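Local coordinates for protein Phthiocerol/phthiodiolone dimycocerosyl transferase (Mycobacterium tuberculosis, PDB 1Q9J) that probably catalyses the last step of phthiocerol dimycocerosate synthesis, transferring mycocerosic acids from mycocerosic acid synthase onto phthiocerol, phthiodiolone and phenolphthiocerol to give diesters, at residues F17-E21 / P205-Q209; V22-I28 / L118-H124; A45-H50 / E138-R142; L53-L57 / Q100-L105; T214-L218 / D363-Q367. All blocks are in the same frame, centred on the assembly; numbering follows the deposited sequence.

Contact 1: residues F17-E21 / P205-Q209; sequences FAQYE and PGLPQ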
# COMPACT_ATOMS: atom_id res chain seq x y z
N PHE A 17 -4.94 -11.67 2.02
CA PHE A 17 -5.92 -10.62 2.28
C PHE A 17 -7.32 -11.13 2.64
O PHE A 17 -8.10 -10.41 3.28
CB PHE A 17 -5.98 -9.68 1.08
CG PHE A 17 -4.63 -9.33 0.51
CD1 PHE A 17 -4.21 -9.90 -0.69
CD2 PHE A 17 -3.77 -8.48 1.20
CE1 PHE A 17 -2.94 -9.62 -1.19
CE2 PHE A 17 -2.50 -8.20 0.70
CZ PHE A 17 -2.08 -8.76 -0.49
N ALA A 18 -7.65 -12.34 2.22
CA ALA A 18 -8.94 -12.91 2.59
C ALA A 18 -8.81 -13.53 3.99
O ALA A 18 -9.69 -13.36 4.84
CB ALA A 18 -9.38 -13.96 1.58
N GLN A 19 -7.70 -14.21 4.23
CA GLN A 19 -7.46 -14.83 5.53
C GLN A 19 -7.42 -13.81 6.69
O GLN A 19 -7.66 -14.18 7.83
CB GLN A 19 -6.16 -15.64 5.50
CG GLN A 19 -5.86 -16.33 6.83
CD GLN A 19 -4.67 -17.29 6.76
OE1 GLN A 19 -3.59 -16.94 6.27
NE2 GLN A 19 -4.86 -18.50 7.29
N TYR A 20 -7.12 -12.55 6.40
CA TYR A 20 -7.10 -11.51 7.44
C TYR A 20 -8.07 -10.40 7.08
O TYR A 20 -7.90 -9.26 7.52
CB TYR A 20 -5.71 -10.88 7.60
CG TYR A 20 -4.67 -11.82 8.18
CD1 TYR A 20 -4.23 -12.93 7.47
CD2 TYR A 20 -4.18 -11.62 9.47
CE1 TYR A 20 -3.33 -13.82 8.01
CE2 TYR A 20 -3.27 -12.51 10.03
CZ TYR A 20 -2.85 -13.62 9.29
OH TYR A 20 -1.97 -14.53 9.83
N GLU A 21 -9.10 -10.73 6.31
CA GLU A 21 -10.10 -9.75 5.89
C GLU A 21 -9.45 -8.38 5.66
O GLU A 21 -9.94 -7.38 6.18
CB GLU A 21 -11.19 -9.63 6.95
CG GLU A 21 -12.22 -10.77 6.98
CD GLU A 21 -13.67 -10.28 6.77
OE1 GLU A 21 -14.60 -11.13 6.86
OE2 GLU A 21 -13.88 -9.07 6.50
N PRO A 205 -11.42 -15.02 10.24
CA PRO A 205 -11.28 -13.56 10.19
C PRO A 205 -12.60 -12.82 10.40
O PRO A 205 -13.25 -12.42 9.44
CB PRO A 205 -10.70 -13.33 8.80
CG PRO A 205 -11.39 -14.38 7.99
CD PRO A 205 -11.26 -15.60 8.90
N GLY A 206 -12.98 -12.65 11.66
CA GLY A 206 -14.23 -11.96 11.96
C GLY A 206 -14.18 -10.50 11.56
O GLY A 206 -13.19 -10.03 11.00
N LEU A 207 -15.27 -9.78 11.84
CA LEU A 207 -15.36 -8.36 11.52
C LEU A 207 -14.01 -7.67 11.64
O LEU A 207 -13.26 -7.88 12.60
CB LEU A 207 -16.41 -7.69 12.41
CG LEU A 207 -16.61 -8.24 13.83
CD1 LEU A 207 -15.49 -7.76 14.74
CD2 LEU A 207 -17.96 -7.77 14.36
N PRO A 208 -13.66 -6.85 10.63
CA PRO A 208 -12.42 -6.09 10.51
C PRO A 208 -12.45 -4.81 11.32
O PRO A 208 -13.46 -4.12 11.35
CB PRO A 208 -12.33 -5.78 9.01
CG PRO A 208 -13.28 -6.75 8.37
CD PRO A 208 -14.40 -6.79 9.36
N GLN A 209 -11.33 -4.49 11.98
CA GLN A 209 -11.24 -3.26 12.77
C GLN A 209 -10.04 -2.43 12.28
O GLN A 209 -8.98 -2.98 11.98
CB GLN A 209 -11.09 -3.58 14.27
CG GLN A 209 -12.16 -4.52 14.91
CD GLN A 209 -13.52 -3.86 15.18
OE1 GLN A 209 -13.61 -2.82 15.84
NE2 GLN A 209 -14.59 -4.48 14.68

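Contact 2: residues V22-I28 / L118-H124; sequences VFTSMTI and LTLYLHH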
# COMPACT_ATOMS: atom_id res chain seq x y z
N VAL A 22 -8.38 -8.32 4.88
CA VAL A 22 -7.70 -7.05 4.66
C VAL A 22 -8.40 -6.10 3.68
O VAL A 22 -8.71 -6.46 2.56
CB VAL A 22 -6.22 -7.27 4.18
CG1 VAL A 22 -5.52 -5.93 4.01
CG2 VAL A 22 -5.46 -8.13 5.18
N PHE A 23 -8.65 -4.88 4.14
CA PHE A 23 -9.26 -3.83 3.34
C PHE A 23 -8.31 -2.64 3.44
O PHE A 23 -7.66 -2.41 4.47
CB PHE A 23 -10.60 -3.36 3.91
CG PHE A 23 -11.78 -4.21 3.52
CD1 PHE A 23 -11.98 -5.47 4.09
CD2 PHE A 23 -12.76 -3.70 2.67
CE1 PHE A 23 -13.12 -6.20 3.82
CE2 PHE A 23 -13.91 -4.44 2.39
CZ PHE A 23 -14.10 -5.70 2.97
N THR A 24 -8.26 -1.85 2.37
CA THR A 24 -7.41 -0.69 2.33
C THR A 24 -8.32 0.51 2.15
O THR A 24 -9.29 0.44 1.41
CB THR A 24 -6.44 -0.77 1.14
OG1 THR A 24 -5.71 -2.00 1.19
CG2 THR A 24 -5.46 0.41 1.16
N SER A 25 -8.03 1.59 2.86
CA SER A 25 -8.83 2.79 2.72
C SER A 25 -7.93 3.94 2.28
O SER A 25 -6.73 3.96 2.56
CB SER A 25 -9.54 3.14 4.04
OG SER A 25 -8.60 3.42 5.08
N MET A 26 -8.55 4.89 1.61
CA MET A 26 -7.87 6.05 1.11
C MET A 26 -8.82 7.22 1.33
O MET A 26 -9.91 7.27 0.75
CB MET A 26 -7.57 5.90 -0.37
CG MET A 26 -6.50 6.85 -0.88
SD MET A 26 -4.95 6.50 -0.01
CE MET A 26 -4.84 7.89 1.02
N THR A 27 -8.40 8.14 2.18
CA THR A 27 -9.22 9.29 2.52
C THR A 27 -8.63 10.61 2.06
O THR A 27 -7.49 10.94 2.37
CB THR A 27 -9.45 9.32 4.03
OG1 THR A 27 -9.91 8.03 4.45
CG2 THR A 27 -10.51 10.37 4.38
N ILE A 28 -9.43 11.34 1.31
CA ILE A 28 -9.03 12.63 0.80
C ILE A 28 -9.84 13.70 1.53
O ILE A 28 -11.07 13.75 1.41
CB ILE A 28 -9.33 12.75 -0.71
CG1 ILE A 28 -8.59 11.68 -1.49
CG2 ILE A 28 -8.93 14.12 -1.20
CD1 ILE A 28 -9.37 10.38 -1.64
N LEU A 118 -13.68 12.30 1.45
CA LEU A 118 -13.94 11.23 0.50
C LEU A 118 -13.09 10.06 0.98
O LEU A 118 -11.90 10.22 1.27
CB LEU A 118 -13.51 11.64 -0.90
CG LEU A 118 -13.95 10.72 -2.04
CD1 LEU A 118 -15.46 10.60 -2.04
CD2 LEU A 118 -13.45 11.27 -3.36
N THR A 119 -13.70 8.89 1.10
CA THR A 119 -12.97 7.71 1.55
C THR A 119 -13.37 6.49 0.76
O THR A 119 -14.55 6.14 0.70
CB THR A 119 -13.23 7.43 3.03
OG1 THR A 119 -13.01 8.62 3.78
CG2 THR A 119 -12.29 6.34 3.53
N LEU A 120 -12.38 5.85 0.14
CA LEU A 120 -12.62 4.66 -0.64
C LEU A 120 -12.08 3.45 0.10
O LEU A 120 -10.96 3.46 0.60
CB LEU A 120 -11.93 4.75 -2.00
CG LEU A 120 -12.35 3.65 -2.97
CD1 LEU A 120 -13.55 4.13 -3.77
CD2 LEU A 120 -11.20 3.31 -3.91
N TYR A 121 -12.91 2.42 0.19
CA TYR A 121 -12.51 1.18 0.86
C TYR A 121 -12.42 0.12 -0.22
O TYR A 121 -13.35 -0.07 -1.01
CB TYR A 121 -13.53 0.76 1.91
CG TYR A 121 -13.62 1.71 3.06
CD1 TYR A 121 -14.42 2.85 2.98
CD2 TYR A 121 -12.91 1.48 4.25
CE1 TYR A 121 -14.51 3.72 4.05
CE2 TYR A 121 -13.00 2.35 5.33
CZ TYR A 121 -13.80 3.47 5.22
OH TYR A 121 -13.86 4.36 6.27
N LEU A 122 -11.30 -0.58 -0.22
CA LEU A 122 -11.04 -1.57 -1.23
C LEU A 122 -10.40 -2.80 -0.64
O LEU A 122 -9.38 -2.71 0.04
CB LEU A 122 -10.11 -0.95 -2.26
CG LEU A 122 -9.89 -1.69 -3.57
CD1 LEU A 122 -11.22 -1.92 -4.29
CD2 LEU A 122 -8.95 -0.84 -4.39
N HIS A 123 -10.99 -3.96 -0.88
CA HIS A 123 -10.39 -5.16 -0.37
C HIS A 123 -9.05 -5.37 -1.08
O HIS A 123 -8.97 -5.31 -2.31
CB HIS A 123 -11.31 -6.34 -0.59
CG HIS A 123 -10.92 -7.54 0.20
ND1 HIS A 123 -11.48 -7.84 1.42
CD2 HIS A 123 -9.94 -8.46 -0.00
CE1 HIS A 123 -10.86 -8.88 1.95
NE2 HIS A 123 -9.93 -9.27 1.10
N HIS A 124 -8.01 -5.62 -0.29
CA HIS A 124 -6.66 -5.79 -0.84
C HIS A 124 -6.44 -6.95 -1.83
O HIS A 124 -5.44 -6.99 -2.54
CB HIS A 124 -5.65 -5.91 0.32
CG HIS A 124 -4.28 -5.41 -0.00
ND1 HIS A 124 -3.53 -5.90 -1.05
CD2 HIS A 124 -3.49 -4.51 0.64
CE1 HIS A 124 -2.33 -5.33 -1.04
NE2 HIS A 124 -2.28 -4.49 -0.02

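Contact 3: residues A45-H50 / E138-R142; sequences ALLETH and ELFSR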
# COMPACT_ATOMS: atom_id res chain seq x y z
N ALA A 45 -19.60 4.89 -12.92
CA ALA A 45 -18.85 4.75 -14.18
C ALA A 45 -17.59 3.91 -13.94
O ALA A 45 -17.26 3.02 -14.72
CB ALA A 45 -18.47 6.12 -14.73
N LEU A 46 -16.91 4.22 -12.84
CA LEU A 46 -15.71 3.50 -12.45
C LEU A 46 -16.06 2.02 -12.31
O LEU A 46 -15.43 1.16 -12.92
CB LEU A 46 -15.20 4.04 -11.12
CG LEU A 46 -13.94 3.40 -10.53
CD1 LEU A 46 -12.71 4.25 -10.90
CD2 LEU A 46 -14.08 3.31 -9.01
N LEU A 47 -17.07 1.73 -11.50
CA LEU A 47 -17.48 0.35 -11.30
C LEU A 47 -17.77 -0.39 -12.59
O LEU A 47 -17.57 -1.59 -12.68
CB LEU A 47 -18.71 0.27 -10.41
CG LEU A 47 -18.37 -0.23 -9.00
CD1 LEU A 47 -19.60 -0.14 -8.13
CD2 LEU A 47 -17.86 -1.67 -9.08
N GLU A 48 -18.25 0.32 -13.60
CA GLU A 48 -18.54 -0.35 -14.84
C GLU A 48 -17.27 -0.66 -15.60
O GLU A 48 -17.26 -1.52 -16.47
CB GLU A 48 -19.47 0.50 -15.69
CG GLU A 48 -20.89 0.48 -15.19
CD GLU A 48 -21.75 1.48 -15.91
OE1 GLU A 48 -21.52 2.70 -15.72
OE2 GLU A 48 -22.64 1.06 -16.67
N THR A 49 -16.20 0.04 -15.26
CA THR A 49 -14.94 -0.20 -15.93
C THR A 49 -14.19 -1.33 -15.26
O THR A 49 -13.33 -1.95 -15.87
CB THR A 49 -14.05 1.03 -15.90
OG1 THR A 49 -14.74 2.14 -16.50
CG2 THR A 49 -12.78 0.76 -16.65
N HIS A 50 -14.55 -1.59 -14.01
CA HIS A 50 -13.90 -2.64 -13.24
C HIS A 50 -14.98 -3.48 -12.58
O HIS A 50 -15.06 -3.55 -11.35
CB HIS A 50 -13.02 -1.98 -12.19
CG HIS A 50 -12.07 -0.97 -12.77
ND1 HIS A 50 -11.11 -1.31 -13.69
CD2 HIS A 50 -11.98 0.37 -12.59
CE1 HIS A 50 -10.46 -0.22 -14.06
NE2 HIS A 50 -10.96 0.81 -13.41
N GLU A 138 -8.60 7.43 -11.06
CA GLU A 138 -9.62 7.33 -12.08
C GLU A 138 -10.92 7.98 -11.57
O GLU A 138 -11.55 8.78 -12.29
CB GLU A 138 -9.91 5.87 -12.40
CG GLU A 138 -10.78 5.67 -13.61
CD GLU A 138 -11.00 4.22 -13.93
OE1 GLU A 138 -9.98 3.47 -14.03
OE2 GLU A 138 -12.19 3.83 -14.10
N LEU A 139 -11.32 7.64 -10.35
CA LEU A 139 -12.52 8.19 -9.74
C LEU A 139 -12.55 9.73 -9.86
O LEU A 139 -13.48 10.29 -10.44
CB LEU A 139 -12.61 7.80 -8.26
CG LEU A 139 -13.72 8.50 -7.44
CD1 LEU A 139 -15.08 7.96 -7.84
CD2 LEU A 139 -13.47 8.26 -5.96
N PHE A 140 -11.52 10.39 -9.32
CA PHE A 140 -11.45 11.84 -9.39
C PHE A 140 -11.36 12.35 -10.84
O PHE A 140 -11.79 13.47 -11.15
CB PHE A 140 -10.25 12.37 -8.64
CG PHE A 140 -10.41 12.42 -7.15
CD1 PHE A 140 -10.22 11.28 -6.38
CD2 PHE A 140 -10.61 13.64 -6.50
CE1 PHE A 140 -10.20 11.34 -4.96
CE2 PHE A 140 -10.60 13.72 -5.08
CZ PHE A 140 -10.39 12.57 -4.32
N SER A 141 -10.79 11.54 -11.73
CA SER A 141 -10.69 11.95 -13.11
C SER A 141 -12.10 11.99 -13.70
O SER A 141 -12.42 12.85 -14.51
CB SER A 141 -9.82 10.98 -13.91
OG SER A 141 -10.02 11.13 -15.32
N ARG A 142 -12.94 11.07 -13.27
CA ARG A 142 -14.30 11.01 -13.77
C ARG A 142 -15.19 12.04 -13.10
O ARG A 142 -16.13 12.55 -13.70
CB ARG A 142 -14.89 9.61 -13.57
CG ARG A 142 -13.92 8.50 -13.93
CD ARG A 142 -14.62 7.17 -14.11
NE ARG A 142 -15.11 7.04 -15.46
CZ ARG A 142 -14.72 6.09 -16.30
NH1 ARG A 142 -13.83 5.18 -15.92
NH2 ARG A 142 -15.20 6.07 -17.54

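Contact 4: residues L53-L57 / Q100-L105; sequences LASHL and QSVSLL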
# COMPACT_ATOMS: atom_id res chain seq x y z
N LEU A 53 -14.87 -5.46 -8.99
CA LEU A 53 -15.09 -4.80 -7.72
C LEU A 53 -16.50 -5.04 -7.21
O LEU A 53 -16.79 -4.89 -6.01
CB LEU A 53 -14.84 -3.30 -7.85
CG LEU A 53 -13.46 -2.99 -8.40
CD1 LEU A 53 -13.30 -1.49 -8.62
CD2 LEU A 53 -12.42 -3.50 -7.44
N ALA A 54 -17.39 -5.43 -8.11
CA ALA A 54 -18.76 -5.68 -7.73
C ALA A 54 -18.93 -7.12 -7.31
O ALA A 54 -19.78 -7.82 -7.84
CB ALA A 54 -19.68 -5.38 -8.88
N SER A 55 -18.14 -7.57 -6.36
CA SER A 55 -18.27 -8.94 -5.94
C SER A 55 -17.96 -9.10 -4.46
O SER A 55 -17.85 -8.11 -3.74
CB SER A 55 -17.31 -9.81 -6.72
OG SER A 55 -15.99 -9.61 -6.24
N HIS A 56 -17.81 -10.35 -4.04
CA HIS A 56 -17.51 -10.67 -2.67
C HIS A 56 -16.81 -12.01 -2.63
O HIS A 56 -16.70 -12.68 -3.66
CB HIS A 56 -18.78 -10.74 -1.84
CG HIS A 56 -19.75 -11.79 -2.29
ND1 HIS A 56 -20.73 -11.54 -3.23
CD2 HIS A 56 -19.85 -13.10 -1.97
CE1 HIS A 56 -21.39 -12.66 -3.47
NE2 HIS A 56 -20.88 -13.62 -2.71
N LEU A 57 -16.35 -12.40 -1.45
CA LEU A 57 -15.63 -13.66 -1.28
C LEU A 57 -16.44 -14.70 -0.55
O LEU A 57 -17.20 -14.39 0.36
CB LEU A 57 -14.34 -13.43 -0.50
CG LEU A 57 -13.27 -12.57 -1.15
CD1 LEU A 57 -12.43 -11.97 -0.06
CD2 LEU A 57 -12.46 -13.39 -2.12
N GLN A 100 -16.05 -9.07 3.76
CA GLN A 100 -15.64 -9.76 2.54
C GLN A 100 -16.78 -10.50 1.86
O GLN A 100 -16.98 -10.38 0.65
CB GLN A 100 -14.59 -10.82 2.85
CG GLN A 100 -13.32 -10.30 3.41
CD GLN A 100 -12.33 -11.43 3.65
OE1 GLN A 100 -11.13 -11.21 3.76
NE2 GLN A 100 -12.84 -12.66 3.72
N SER A 101 -17.50 -11.30 2.64
CA SER A 101 -18.61 -12.11 2.15
C SER A 101 -19.71 -11.27 1.53
O SER A 101 -20.55 -11.79 0.80
CB SER A 101 -19.20 -12.92 3.30
OG SER A 101 -19.53 -12.07 4.37
N VAL A 102 -19.69 -9.97 1.80
CA VAL A 102 -20.70 -9.08 1.25
C VAL A 102 -20.24 -8.18 0.11
O VAL A 102 -20.65 -8.36 -1.03
CB VAL A 102 -21.31 -8.20 2.36
CG1 VAL A 102 -22.40 -7.30 1.79
CG2 VAL A 102 -21.86 -9.07 3.47
N SER A 103 -19.39 -7.21 0.41
CA SER A 103 -18.90 -6.26 -0.61
C SER A 103 -17.38 -6.10 -0.50
O SER A 103 -16.79 -6.40 0.54
CB SER A 103 -19.62 -4.92 -0.39
OG SER A 103 -19.20 -3.92 -1.29
N LEU A 104 -16.73 -5.62 -1.56
CA LEU A 104 -15.27 -5.43 -1.49
C LEU A 104 -14.91 -3.99 -1.80
O LEU A 104 -13.73 -3.65 -1.84
CB LEU A 104 -14.57 -6.34 -2.49
CG LEU A 104 -14.82 -7.84 -2.31
CD1 LEU A 104 -14.05 -8.61 -3.37
CD2 LEU A 104 -14.37 -8.26 -0.92
N LEU A 105 -15.92 -3.16 -2.01
CA LEU A 105 -15.70 -1.77 -2.33
C LEU A 105 -16.79 -0.90 -1.70
O LEU A 105 -17.98 -1.25 -1.73
CB LEU A 105 -15.69 -1.61 -3.86
CG LEU A 105 -15.47 -0.21 -4.43
CD1 LEU A 105 -14.09 0.31 -4.05
CD2 LEU A 105 -15.63 -0.26 -5.93

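Contact 5: residues T214-L218 / D363-Q367; sequences TRLWL and DIKGQ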
# COMPACT_ATOMS: atom_id res chain seq x y z
N THR A 214 0.08 5.89 13.16
CA THR A 214 0.73 7.10 13.65
C THR A 214 1.34 7.81 12.45
O THR A 214 1.80 7.17 11.52
CB THR A 214 1.87 6.79 14.61
OG1 THR A 214 1.35 6.10 15.76
CG2 THR A 214 2.53 8.08 15.05
N ARG A 215 1.36 9.13 12.49
CA ARG A 215 1.90 9.85 11.36
C ARG A 215 2.62 11.15 11.75
O ARG A 215 2.08 11.97 12.50
CB ARG A 215 0.75 10.09 10.39
CG ARG A 215 1.03 10.97 9.20
CD ARG A 215 0.08 10.57 8.10
NE ARG A 215 -0.50 11.70 7.40
CZ ARG A 215 -1.21 11.59 6.28
NH1 ARG A 215 -1.42 10.40 5.72
NH2 ARG A 215 -1.73 12.68 5.71
N LEU A 216 3.85 11.31 11.26
CA LEU A 216 4.67 12.50 11.53
C LEU A 216 5.05 13.16 10.22
O LEU A 216 5.39 12.48 9.27
CB LEU A 216 5.95 12.11 12.26
CG LEU A 216 5.74 11.53 13.65
CD1 LEU A 216 7.08 11.15 14.26
CD2 LEU A 216 5.03 12.57 14.50
N TRP A 217 5.01 14.49 10.19
CA TRP A 217 5.37 15.22 8.99
C TRP A 217 6.76 15.85 9.03
O TRP A 217 7.55 15.63 9.96
CB TRP A 217 4.34 16.33 8.70
CG TRP A 217 3.03 15.85 8.21
CD1 TRP A 217 2.16 15.04 8.86
CD2 TRP A 217 2.41 16.19 6.96
NE1 TRP A 217 1.04 14.84 8.10
CE2 TRP A 217 1.17 15.53 6.92
CE3 TRP A 217 2.80 16.97 5.87
CZ2 TRP A 217 0.29 15.65 5.82
CZ3 TRP A 217 1.92 17.09 4.77
CH2 TRP A 217 0.69 16.42 4.76
N LEU A 218 7.04 16.64 8.00
CA LEU A 218 8.30 17.35 7.84
C LEU A 218 8.03 18.65 7.12
O LEU A 218 7.25 18.70 6.17
CB LEU A 218 9.29 16.52 7.04
CG LEU A 218 10.18 15.63 7.90
CD1 LEU A 218 11.10 14.79 7.03
CD2 LEU A 218 11.00 16.53 8.81
N ASP A 363 -5.69 17.02 2.28
CA ASP A 363 -4.90 15.96 2.88
C ASP A 363 -5.29 14.60 2.34
O ASP A 363 -6.42 14.40 1.88
CB ASP A 363 -5.05 16.00 4.41
CG ASP A 363 -4.05 15.13 5.11
OD1 ASP A 363 -3.11 14.65 4.42
OD2 ASP A 363 -4.19 14.92 6.34
N ILE A 364 -4.35 13.66 2.38
CA ILE A 364 -4.60 12.31 1.89
C ILE A 364 -3.99 11.29 2.85
O ILE A 364 -2.78 11.12 2.89
CB ILE A 364 -3.99 12.11 0.48
CG1 ILE A 364 -4.90 12.75 -0.57
CG2 ILE A 364 -3.78 10.64 0.19
CD1 ILE A 364 -4.39 12.64 -2.00
N LYS A 365 -4.84 10.63 3.63
CA LYS A 365 -4.37 9.64 4.60
C LYS A 365 -4.76 8.23 4.18
O LYS A 365 -5.86 7.99 3.68
CB LYS A 365 -4.95 9.92 5.99
CG LYS A 365 -4.75 11.33 6.52
CD LYS A 365 -5.34 11.49 7.92
CE LYS A 365 -5.44 12.96 8.33
NZ LYS A 365 -6.32 13.74 7.40
N GLY A 366 -3.85 7.28 4.39
CA GLY A 366 -4.14 5.91 4.03
C GLY A 366 -4.15 5.07 5.28
O GLY A 366 -3.37 5.30 6.21
N GLN A 367 -5.03 4.09 5.32
CA GLN A 367 -5.11 3.24 6.49
C GLN A 367 -5.66 1.88 6.11
O GLN A 367 -6.37 1.75 5.12
CB GLN A 367 -6.00 3.89 7.55
CG GLN A 367 -6.15 3.08 8.83
CD GLN A 367 -6.97 3.81 9.88
OE1 GLN A 367 -7.02 3.40 11.04
NE2 GLN A 367 -7.63 4.90 9.48

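Contact 1: residues F17-E21 / P205-Q209
Glu-21 and two prolines carry this contact by van der Waals packing, with no hydrogen bond between the segments. The pyrrolidine ring of Pro-205 lies across the end of helix 12-19: its CB meets the backbone oxygen Gln-19 O at 3.3 Å, while its CG faces Ala-18 O. The aliphatic part of Glu-21 crosses the same ring at about a right angle, Glu-21 CG resting 3.5 Å from Pro-205 CB. Further along, Pro-208 offers its CG to Glu-21 CB at 3.8 Å, so the glutamate runs between the two rings. Glu-21 CG stands beside its own backbone N (chi1 -76°), and a bend at chi2 turns the carboxylate past the Pro-205 carbonyl toward Pro-208. Among polar groups, Glu-21 OE2 has a weak hydrogen bond from Gln-100 N in the neighbouring loop, and Tyr-20 is tied through its backbone to Ser-371. Within the segment, Glu-21 N reaches Ala-18 O at 3.1 Å. That bond, with Val-22 N to Phe-17 O and the positive phi of Glu-21, forms a Schellman motif ending helix 12-19, against which the loop before strand 213-216 is laid.

Contact 2: residues V22-I28 / L118-H124
Phe-23 and His-123 meet in a T-shaped stack, the imidazole edge directed at the phenyl face with centroids 4.8 Å apart and planes at 72°. His-123 ND1 sits over that face toward its rim, while Val-22 O lies over the centre of one imidazole face. His-123 CG is anti to the backbone N (chi1 -166°), which carries the ring over beside its neighbour on the other strand. His-124 turns the other way: its CB runs alongside Val-22 CG1 at 3.7 Å and its CD2 approaches Thr-24 OG1 at 3.4 Å. On the sheet face that carries Phe-23, Ser-25 CB touches the ring of Tyr-121, and Thr-27 OG1 and Thr-119 OG1 are hydrogen-bonded at 3.2 Å. Antiparallel backbone pairing sets this register. Thr-24 with Leu-122, Met-26 with Leu-120 and Ile-28 with Leu-118 are hydrogen-bonded pairs, as in Leu-122 N to Thr-24 O at 2.8 Å; a further bond joins His-124 N to Val-22 O at 3.1 Å. Farther out, Ser-25 OG bonds to Gln-367 O, Leu-118 and Leu-122 pack against helix 129-148, and Phe-17 stacks on the His-124 ring. Asn-283 ND2 donates to His-124 O. His-124, probably the proton acceptor, and nearby Asp-128, which probably organises the site, fit the HHxxxDG motif of the CoA-dependent acyltransferase superfamily, here at the end of a central strand.

Contact 3: residues A45-H50 / E138-R142
Helices 36-49 and 129-148 meet through short segments whose axes approach to 10.3 Å and run at 133° to each other. Between them, His-50 NE2 donates to Glu-138 OE1 at 2.9 Å, almost straight at 168°. The oxygen lies in the imidazole plane and is met on its syn side, with ring and carboxylate turned 45° apart. An extended side chain carries the Glu-138 carboxylate there. Its other oxygen turns to the next turn of its own helix, where Glu-138 OE2 forms a salt bridge with Arg-142 NH1 at 2.8 Å. The methyl Leu-46 CD1 lies against the stem of this glutamate, 3.6 Å from Glu-138 CG, and also meets Leu-139 CB at 4.4 Å. Nearby, Ala-45 CB packs on Arg-142 NE at 3.6 Å, and Ala-45 O stands over one face of the guanidinium. Thr-49 OG1 bonds to Ala-45 O one turn back. Beyond the two helices, Arg-142 NE and NH2 have weak hydrogen bonds to Pro-152 O and Pro-154 O. The carboxylate is probably kept ionised by the arginine on one oxygen and the imidazole N-H on the other, and this polar chain links the residue that follows helix 36-49 to helix 129-148, away from the annotated sites.

Contact 4: residues L53-L57 / Q100-L105
Leu-53 and Leu-105 cross obliquely, Leu-53 CB resting 3.7 Å from Leu-105 CD2. At the other end, Leu-57 lays its CD1 along the stem of Gln-100, 3.8 Å from Gln-100 CB. Between these pairs Leu-104 points toward the opposing backbone, its CG 3.4 Å from Ser-55 O and its CD1 against Ser-55 OG; that hydroxyl is bonded to Val-52 O. His-56 CG sits between the backbone N and the carbonyl carbon (chi1 61°). This sets the ring beside the carbonyls of the loop, CD2 3.1 Å from Ser-101 O. Segment 53-57 enters strand 55-59, an outermost strand of a small antiparallel sheet, and residues 100-105 lead into strand 105-110 of the larger mixed sheet, so the contact brings the two sheets together. The loop makes one backbone hydrogen bond to the strand, Leu-57 N to Gln-100 O at 3.0 Å. It is nearly straight (167°), but the donor stands above the carbonyl plane. Next to it, Ser-101 CA approaches Leu-57 O at 3.2 Å as a CA-H...O contact. Both imidazole nitrogens of His-56 are hydrogen-bonded to carboxylates, NE2 to Glu-58 and ND1 to Asp-70, while Leu-53 and Leu-105 both continue onto Leu-47 and Leu-122.

Contact 5: residues T214-L218 / D363-Q367
Arg-215 reaches across to Asp-363, and Arg-215 NH2 forms a salt bridge with Asp-363 OD1 at 2.7 Å. The oxygen lies in the guanidinium plane, although the carboxylate itself is turned 64° from it. Arg-215 NH1 donates to the backbone oxygen Ile-364 O at 3.2 Å, with an angle of 154°, and also has a salt bridge to Glu-391 on strand 387-393. A weaker bond runs from NH2 to the same Ile-364 carbonyl. The arginine side chain sets off opposite its own N (chi1 173°) and bends at chi3, which directs the guanidinium here. One of its faces is covered by Lys-365 CG, off-centre toward the rim. The two oxygens of Asp-363 divide their donors: OD1 also accepts a weak bond from Ile-364 N, whereas OD2 meets Lys-365 NZ in a salt bridge of 2.7 Å, from above the carboxylate plane. Trp-217 adds its ring edge, with CZ2 3.8 Å from Asp-363 OD1. The strand segments are 9.9 Å apart at closest, so side chains make the link. Strand 213-216, paired with 387-393, and strand 360-368, paired with 23-31, are each outermost in their sheets, and this polar network links the two at the surface.

Contacts 2, 3 and 4 are buried, contact 1 is partly so, and contact 5 lies at the surface. Contact 2 is the hub: its strands adjoin 363-367 of contact 5 on one side and the loop of contact 4 on the other, and Leu-118 and Ile-28 meet helix 129-148 of contact 3. Contacts 1 and 2 share the chain turn from helix 12-19 into strand 23-31, beside the probable catalytic His-124. Chemistry shifts with position: regular backbone pairing in the central sheet, leucine packing in contact 4, a histidine-glutamate-arginine chain at the helices of contact 3, proline packing in contact 1, and long charged side chains where contact 5 spans two sheets.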